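Local structure of MAU2 chromatid cohesion factor homolog (Saccharomyces cerevisiae, 4XDN) at residues L135-L140 with S177-V182; V161-N166 with E170-W175. The protein forms a complex with Scc2 that is required for cohesin to associate with chromosomes, and so takes part in sister chromatid cohesion. All coordinates share one frame; numbering follows the deposited sequence.

Contact 1. Residues L135-L140 with S177-V182; sequences LLLHDL and SVFQYV
ND1 of H138, whose CB packs on V182 across the contact, donates to OD1 of the adjacent D139 at 2.7 Å; the bond is nearly straight (172°) and lies in the ring plane. At the second nitrogen a water lies in the ring plane, 3.1 Å from H138 NE2, and the same water lies 2.7 Å from Y181 OH, so it links the two helices. With CG anti to the backbone N (chi1 177°), the imidazole of H138 reaches past V182 to the side where the phenol of Y181 ends. Stacking on F134 covers the ring further. Away from these polar groups the contact is aliphatic and aromatic. CG1 of V182 rests on the backbone of L137, 3.5 Å from L137 O, and 3.9 Å from H138 CB, which CG2 also borders. L137 crosses F179 at about a right angle, its CD1 3.9 Å from F179 CD1. The backbone of 135-140 is widened into a pi-type turn, closed by L140 N to L135 O at 2.9 Å. Helix 126-144 here packs on the next helix but one, 170-189, the local axes approaching to 10.2 Å at 45°, consistent with the stacked helices of an alpha-alpha superhelix; L160 of helix 147-165 closes over L137 and F179. D139 and Y181 also touch the chain of another protein, probably Scc2. No direct hydrogen bond crosses between the segments: buried methyls and rings carry the packing, a single water joins the polar ends, and the D139 carboxylate would probably polarise the imidazole.

Contact 2. Residues V161-N166 with E170-W175; sequences VQYMVN and ELYQNW
This is the antiparallel packing of two consecutive helices next to the short turn that joins them: the end of helix 147-165 meets the start of helix 170-189, their local axes 8.8 Å apart at 152°. M164 makes the largest single contribution. Its chain bends at the thioether (chi3 53°) and drives CE into the backbone of the facing helix, a tight 3.3 Å from W175 CB and 3.4 Å from Y172 O. Higher up the same side chain, M164 CG lies at the edge of the Y172 ring, near its plane and 4.3 Å from CD1. Y163 and Y172 cross obliquely, Y163 OH being 4.0 Å from Y172 CE1, and one water bridges their hydroxyls. On the turn side Q173 folds back at chi2 and donates from NE2 to V165 O at 2.9 Å, a bent bond (141°) that meets the oxygen from above its carbonyl plane. The same NE2 also bonds to L167 O in the turn. With an alanine here, V165 O and L167 O would probably lose their shared donor, and the turn would be less firmly tied to the second helix. Through M130, which touches M164 and W175, helix 126-144 packs on both arms of the hairpin, while the start of helix 170-189 also touches strands 297-302 and 305-310.

How the contacts relate
From the N terminus, the chain runs through 135-140 on helix 126-144, turns into helix 147-165 and reaches 161-166 near the end of that helix. A short turn then leads into helix 170-189, whose first turns return along 161-166 and close contact 2. Further along the same helix, 177-182 reaches back to 135-140; contact 1 thus closes the longer loop, which encloses contact 2 entirely. Together they tie three successive helices into one compact unit. Their centres lie about 13 Å apart, and they meet directly where V161 CG1 packs 3.6 Å from Q180 CG and M164 CE comes within 4.3 Å of F179 CD2.

Contact 1. Residues L135-L140 with S177-V182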
loop_
_atom_site.group_PDB
_atom_site.type_symbol
_atom_site.label_atom_id
_atom_site.label_comp_id
_atom_site.label_asym_id
_atom_site.label_seq_id
_atom_site.Cartn_x
_atom_site.Cartn_y
_atom_site.Cartn_z
ATOM N N LEU A 135 -11.322 -5.317 -23.091
ATOM C CA LEU A 135 -11.296 -3.865 -23.166
ATOM C C LEU A 135 -12.554 -3.269 -22.541
ATOM O O LEU A 135 -12.488 -2.272 -21.829
ATOM C CB LEU A 135 -11.163 -3.402 -24.619
ATOM C CG LEU A 135 -9.828 -3.710 -25.303
ATOM C CD1 LEU A 135 -9.901 -3.381 -26.789
ATOM C CD2 LEU A 135 -8.700 -2.949 -24.644
ATOM N N LEU A 136 -13.695 -3.893 -22.808
ATOM C CA LEU A 136 -14.983 -3.389 -22.344
ATOM C C LEU A 136 -15.175 -3.549 -20.835
ATOM O O LEU A 136 -15.791 -2.700 -20.188
ATOM C CB LEU A 136 -16.119 -4.112 -23.077
ATOM C CG LEU A 136 -17.065 -3.348 -24.013
ATOM C CD1 LEU A 136 -16.385 -2.237 -24.795
ATOM C CD2 LEU A 136 -17.703 -4.338 -24.980
ATOM N N LEU A 137 -14.648 -4.639 -20.282
ATOM C CA LEU A 137 -14.942 -5.017 -18.906
ATOM C C LEU A 137 -13.781 -4.761 -17.944
ATOM O O LEU A 137 -13.994 -4.639 -16.737
ATOM C CB LEU A 137 -15.339 -6.495 -18.856
ATOM C CG LEU A 137 -16.554 -6.878 -19.709
ATOM C CD1 LEU A 137 -16.725 -8.383 -19.737
ATOM C CD2 LEU A 137 -17.822 -6.209 -19.196
ATOM N N HIS A 138 -12.562 -4.675 -18.474
ATOM C CA HIS A 138 -11.373 -4.494 -17.640
ATOM C C HIS A 138 -10.678 -3.158 -17.895
ATOM O O HIS A 138 -10.590 -2.322 -16.994
ATOM C CB HIS A 138 -10.388 -5.645 -17.865
ATOM C CG HIS A 138 -9.110 -5.507 -17.103
ATOM N ND1 HIS A 138 -7.987 -4.895 -17.631
ATOM C CD2 HIS A 138 -8.762 -5.905 -15.855
ATOM C CE1 HIS A 138 -7.015 -4.923 -16.744
ATOM N NE2 HIS A 138 -7.458 -5.530 -15.654
ATOM N N ASP A 139 -10.188 -2.952 -19.114
ATOM C CA ASP A 139 -9.373 -1.773 -19.403
ATOM C C ASP A 139 -10.162 -0.471 -19.287
ATOM O O ASP A 139 -9.730 0.456 -18.604
ATOM C CB ASP A 139 -8.757 -1.871 -20.799
ATOM C CG ASP A 139 -7.568 -2.807 -20.850
ATOM O OD1 ASP A 139 -7.569 -3.816 -20.120
ATOM O OD2 ASP A 139 -6.628 -2.531 -21.622
ATOM N N LEU A 140 -11.316 -0.398 -19.939
ATOM C CA LEU A 140 -12.072 0.852 -19.981
ATOM C C LEU A 140 -12.612 1.255 -18.605
ATOM O O LEU A 140 -12.468 2.412 -18.206
ATOM C CB LEU A 140 -13.217 0.756 -20.994
ATOM C CG LEU A 140 -12.867 1.228 -22.411
ATOM C CD1 LEU A 140 -13.925 0.795 -23.419
ATOM C CD2 LEU A 140 -12.697 2.740 -22.442
ATOM N N SER A 177 -12.260 -18.095 -16.763
ATOM C CA SER A 177 -11.408 -17.889 -15.601
ATOM C C SER A 177 -10.778 -16.496 -15.618
ATOM O O SER A 177 -10.683 -15.833 -14.584
ATOM C CB SER A 177 -10.320 -18.962 -15.557
ATOM O OG SER A 177 -9.502 -18.838 -14.409
ATOM N N VAL A 178 -10.351 -16.059 -16.799
ATOM C CA VAL A 178 -9.790 -14.725 -16.963
ATOM C C VAL A 178 -10.817 -13.667 -16.572
ATOM O O VAL A 178 -10.489 -12.696 -15.896
ATOM C CB VAL A 178 -9.316 -14.491 -18.421
ATOM C CG1 VAL A 178 -8.938 -13.028 -18.675
ATOM C CG2 VAL A 178 -8.136 -15.396 -18.741
ATOM N N PHE A 179 -12.064 -13.859 -16.982
ATOM C CA PHE A 179 -13.085 -12.851 -16.728
ATOM C C PHE A 179 -13.667 -12.959 -15.322
ATOM O O PHE A 179 -14.235 -11.996 -14.808
ATOM C CB PHE A 179 -14.183 -12.942 -17.786
ATOM C CG PHE A 179 -13.780 -12.337 -19.097
ATOM C CD1 PHE A 179 -13.787 -10.962 -19.264
ATOM C CD2 PHE A 179 -13.358 -13.132 -20.147
ATOM C CE1 PHE A 179 -13.401 -10.392 -20.460
ATOM C CE2 PHE A 179 -12.973 -12.566 -21.347
ATOM C CZ PHE A 179 -12.992 -11.194 -21.502
ATOM N N GLN A 180 -13.507 -14.116 -14.689
ATOM C CA GLN A 180 -13.789 -14.222 -13.266
ATOM C C GLN A 180 -12.820 -13.312 -12.522
ATOM O O GLN A 180 -13.204 -12.608 -11.592
ATOM C CB GLN A 180 -13.659 -15.663 -12.778
ATOM C CG GLN A 180 -14.901 -16.510 -13.001
ATOM C CD GLN A 180 -14.776 -17.893 -12.392
ATOM O OE1 GLN A 180 -14.268 -18.819 -13.026
ATOM N NE2 GLN A 180 -15.235 -18.038 -11.154
ATOM N N TYR A 181 -11.564 -13.328 -12.957
ATOM C CA TYR A 181 -10.527 -12.487 -12.376
ATOM C C TYR A 181 -10.809 -11.009 -12.627
ATOM O O TYR A 181 -10.548 -10.171 -11.767
ATOM C CB TYR A 181 -9.158 -12.876 -12.938
ATOM C CG TYR A 181 -8.128 -11.773 -12.889
ATOM C CD1 TYR A 181 -7.426 -11.503 -11.722
ATOM C CD2 TYR A 181 -7.845 -11.011 -14.015
ATOM C CE1 TYR A 181 -6.480 -10.499 -11.674
ATOM C CE2 TYR A 181 -6.904 -10.007 -13.979
ATOM C CZ TYR A 181 -6.223 -9.753 -12.805
ATOM O OH TYR A 181 -5.280 -8.751 -12.770
ATOM N N VAL A 182 -11.341 -10.693 -13.804
ATOM C CA VAL A 182 -11.741 -9.324 -14.115
ATOM C C VAL A 182 -12.836 -8.888 -13.153
ATOM O O VAL A 182 -12.800 -7.781 -12.621
ATOM C CB VAL A 182 -12.237 -9.187 -15.572
ATOM C CG1 VAL A 182 -12.887 -7.821 -15.811
ATOM C CG2 VAL A 182 -11.089 -9.403 -16.543
HETATM O O HOH W 1 -6.048 -6.131 -12.994
#

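Contact 2. Residues V161-N166 with E170-W175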
loop_
_atom_site.group_PDB
_atom_site.type_symbol
_atom_site.label_atom_id
_atom_site.label_comp_id
_atom_site.label_asym_id
_atom_site.label_seq_id
_atom_site.Cartn_x
_atom_site.Cartn_y
_atom_site.Cartn_z
ATOM N N VAL A 161 -19.363 -14.473 -17.697
ATOM C CA VAL A 161 -18.791 -15.662 -17.068
ATOM C C VAL A 161 -19.818 -16.786 -16.991
ATOM O O VAL A 161 -19.511 -17.936 -17.297
ATOM C CB VAL A 161 -18.265 -15.348 -15.643
ATOM C CG1 VAL A 161 -17.908 -16.629 -14.887
ATOM C CG2 VAL A 161 -17.054 -14.429 -15.720
ATOM N N GLN A 162 -21.032 -16.444 -16.572
ATOM C CA GLN A 162 -22.117 -17.413 -16.466
ATOM C C GLN A 162 -22.364 -18.100 -17.802
ATOM O O GLN A 162 -22.618 -19.303 -17.859
ATOM C CB GLN A 162 -23.396 -16.724 -15.982
ATOM C CG GLN A 162 -24.648 -17.601 -15.994
ATOM C CD GLN A 162 -24.586 -18.733 -14.988
ATOM O OE1 GLN A 162 -24.000 -19.786 -15.245
ATOM N NE2 GLN A 162 -25.202 -18.522 -13.832
ATOM N N TYR A 163 -22.289 -17.326 -18.879
ATOM C CA TYR A 163 -22.558 -17.848 -20.211
ATOM C C TYR A 163 -21.436 -18.773 -20.670
ATOM O O TYR A 163 -21.682 -19.790 -21.314
ATOM C CB TYR A 163 -22.757 -16.691 -21.201
ATOM C CG TYR A 163 -22.063 -16.861 -22.534
ATOM C CD1 TYR A 163 -22.543 -17.748 -23.487
ATOM C CD2 TYR A 163 -20.938 -16.112 -22.847
ATOM C CE1 TYR A 163 -21.909 -17.897 -24.708
ATOM C CE2 TYR A 163 -20.297 -16.254 -24.063
ATOM C CZ TYR A 163 -20.788 -17.146 -24.990
ATOM O OH TYR A 163 -20.152 -17.284 -26.201
ATOM N N MET A 164 -20.202 -18.434 -20.313
ATOM C CA MET A 164 -19.043 -19.166 -20.810
ATOM C C MET A 164 -18.775 -20.468 -20.064
ATOM O O MET A 164 -18.321 -21.443 -20.667
ATOM C CB MET A 164 -17.808 -18.276 -20.743
ATOM C CG MET A 164 -17.879 -17.110 -21.700
ATOM S SD MET A 164 -16.654 -15.843 -21.366
ATOM C CE MET A 164 -15.178 -16.830 -21.352
ATOM N N VAL A 165 -19.042 -20.495 -18.761
ATOM C CA VAL A 165 -18.856 -21.724 -17.997
ATOM C C VAL A 165 -19.800 -22.816 -18.496
ATOM O O VAL A 165 -19.547 -24.000 -18.280
ATOM C CB VAL A 165 -19.080 -21.512 -16.480
ATOM C CG1 VAL A 165 -18.011 -20.592 -15.911
ATOM C CG2 VAL A 165 -20.480 -20.971 -16.199
ATOM N N ASN A 166 -20.876 -22.418 -19.171
ATOM C CA ASN A 166 -21.833 -23.378 -19.725
ATOM C C ASN A 166 -21.343 -24.017 -21.023
ATOM O O ASN A 166 -21.969 -24.941 -21.539
ATOM C CB ASN A 166 -23.186 -22.709 -19.965
ATOM C CG ASN A 166 -24.044 -22.664 -18.716
ATOM O OD1 ASN A 166 -24.570 -23.688 -18.276
ATOM N ND2 ASN A 166 -24.198 -21.478 -18.143
ATOM N N GLU A 170 -12.669 -26.214 -23.623
ATOM C CA GLU A 170 -11.562 -25.834 -22.756
ATOM C C GLU A 170 -11.134 -24.383 -22.954
ATOM O O GLU A 170 -10.706 -23.722 -22.010
ATOM C CB GLU A 170 -10.378 -26.765 -23.004
ATOM C CG GLU A 170 -9.266 -26.653 -21.984
ATOM C CD GLU A 170 -8.308 -27.824 -22.057
ATOM O OE1 GLU A 170 -8.066 -28.324 -23.177
ATOM O OE2 GLU A 170 -7.809 -28.257 -20.996
ATOM N N LEU A 171 -11.253 -23.893 -24.182
ATOM C CA LEU A 171 -10.890 -22.515 -24.486
ATOM C C LEU A 171 -11.780 -21.542 -23.717
ATOM O O LEU A 171 -11.290 -20.622 -23.064
ATOM C CB LEU A 171 -10.997 -22.250 -25.988
ATOM C CG LEU A 171 -10.443 -20.910 -26.481
ATOM C CD1 LEU A 171 -8.934 -20.847 -26.305
ATOM C CD2 LEU A 171 -10.824 -20.684 -27.937
ATOM N N TYR A 172 -13.089 -21.761 -23.794
ATOM C CA TYR A 172 -14.058 -20.895 -23.132
ATOM C C TYR A 172 -14.011 -21.038 -21.616
ATOM O O TYR A 172 -14.329 -20.096 -20.889
ATOM C CB TYR A 172 -15.470 -21.193 -23.642
ATOM C CG TYR A 172 -15.770 -20.554 -24.977
ATOM C CD1 TYR A 172 -16.157 -19.224 -25.056
ATOM C CD2 TYR A 172 -15.662 -21.275 -26.158
ATOM C CE1 TYR A 172 -16.429 -18.629 -26.273
ATOM C CE2 TYR A 172 -15.935 -20.687 -27.379
ATOM C CZ TYR A 172 -16.317 -19.364 -27.429
ATOM O OH TYR A 172 -16.591 -18.766 -28.637
ATOM N N GLN A 173 -13.619 -22.220 -21.145
ATOM C CA GLN A 173 -13.460 -22.465 -19.716
ATOM C C GLN A 173 -12.314 -21.633 -19.154
ATOM O O GLN A 173 -12.435 -21.038 -18.082
ATOM C CB GLN A 173 -13.214 -23.950 -19.450
ATOM C CG GLN A 173 -14.446 -24.824 -19.628
ATOM C CD GLN A 173 -15.512 -24.552 -18.581
ATOM O OE1 GLN A 173 -15.205 -24.218 -17.436
ATOM N NE2 GLN A 173 -16.774 -24.690 -18.974
ATOM N N ASN A 174 -11.201 -21.596 -19.879
ATOM C CA ASN A 174 -10.055 -20.788 -19.477
ATOM C C ASN A 174 -10.351 -19.302 -19.590
ATOM O O ASN A 174 -10.001 -18.524 -18.706
ATOM C CB ASN A 174 -8.827 -21.137 -20.316
ATOM C CG ASN A 174 -8.167 -22.424 -19.872
ATOM O OD1 ASN A 174 -7.227 -22.410 -19.082
ATOM N ND2 ASN A 174 -8.658 -23.547 -20.379
ATOM N N TRP A 175 -10.996 -18.905 -20.678
ATOM C CA TRP A 175 -11.392 -17.516 -20.838
ATOM C C TRP A 175 -12.342 -17.091 -19.719
ATOM O O TRP A 175 -12.286 -15.960 -19.245
ATOM C CB TRP A 175 -12.063 -17.288 -22.191
ATOM C CG TRP A 175 -11.131 -16.992 -23.323
ATOM C CD1 TRP A 175 -10.994 -17.701 -24.481
ATOM C CD2 TRP A 175 -10.215 -15.896 -23.412
ATOM N NE1 TRP A 175 -10.046 -17.114 -25.284
ATOM C CE2 TRP A 175 -9.551 -16.005 -24.650
ATOM C CE3 TRP A 175 -9.888 -14.834 -22.563
ATOM C CZ2 TRP A 175 -8.579 -15.094 -25.060
ATOM C CZ3 TRP A 175 -8.922 -13.931 -22.970
ATOM C CH2 TRP A 175 -8.281 -14.067 -24.209
HETATM O O HOH W 2 -18.172 -16.166 -28.047
#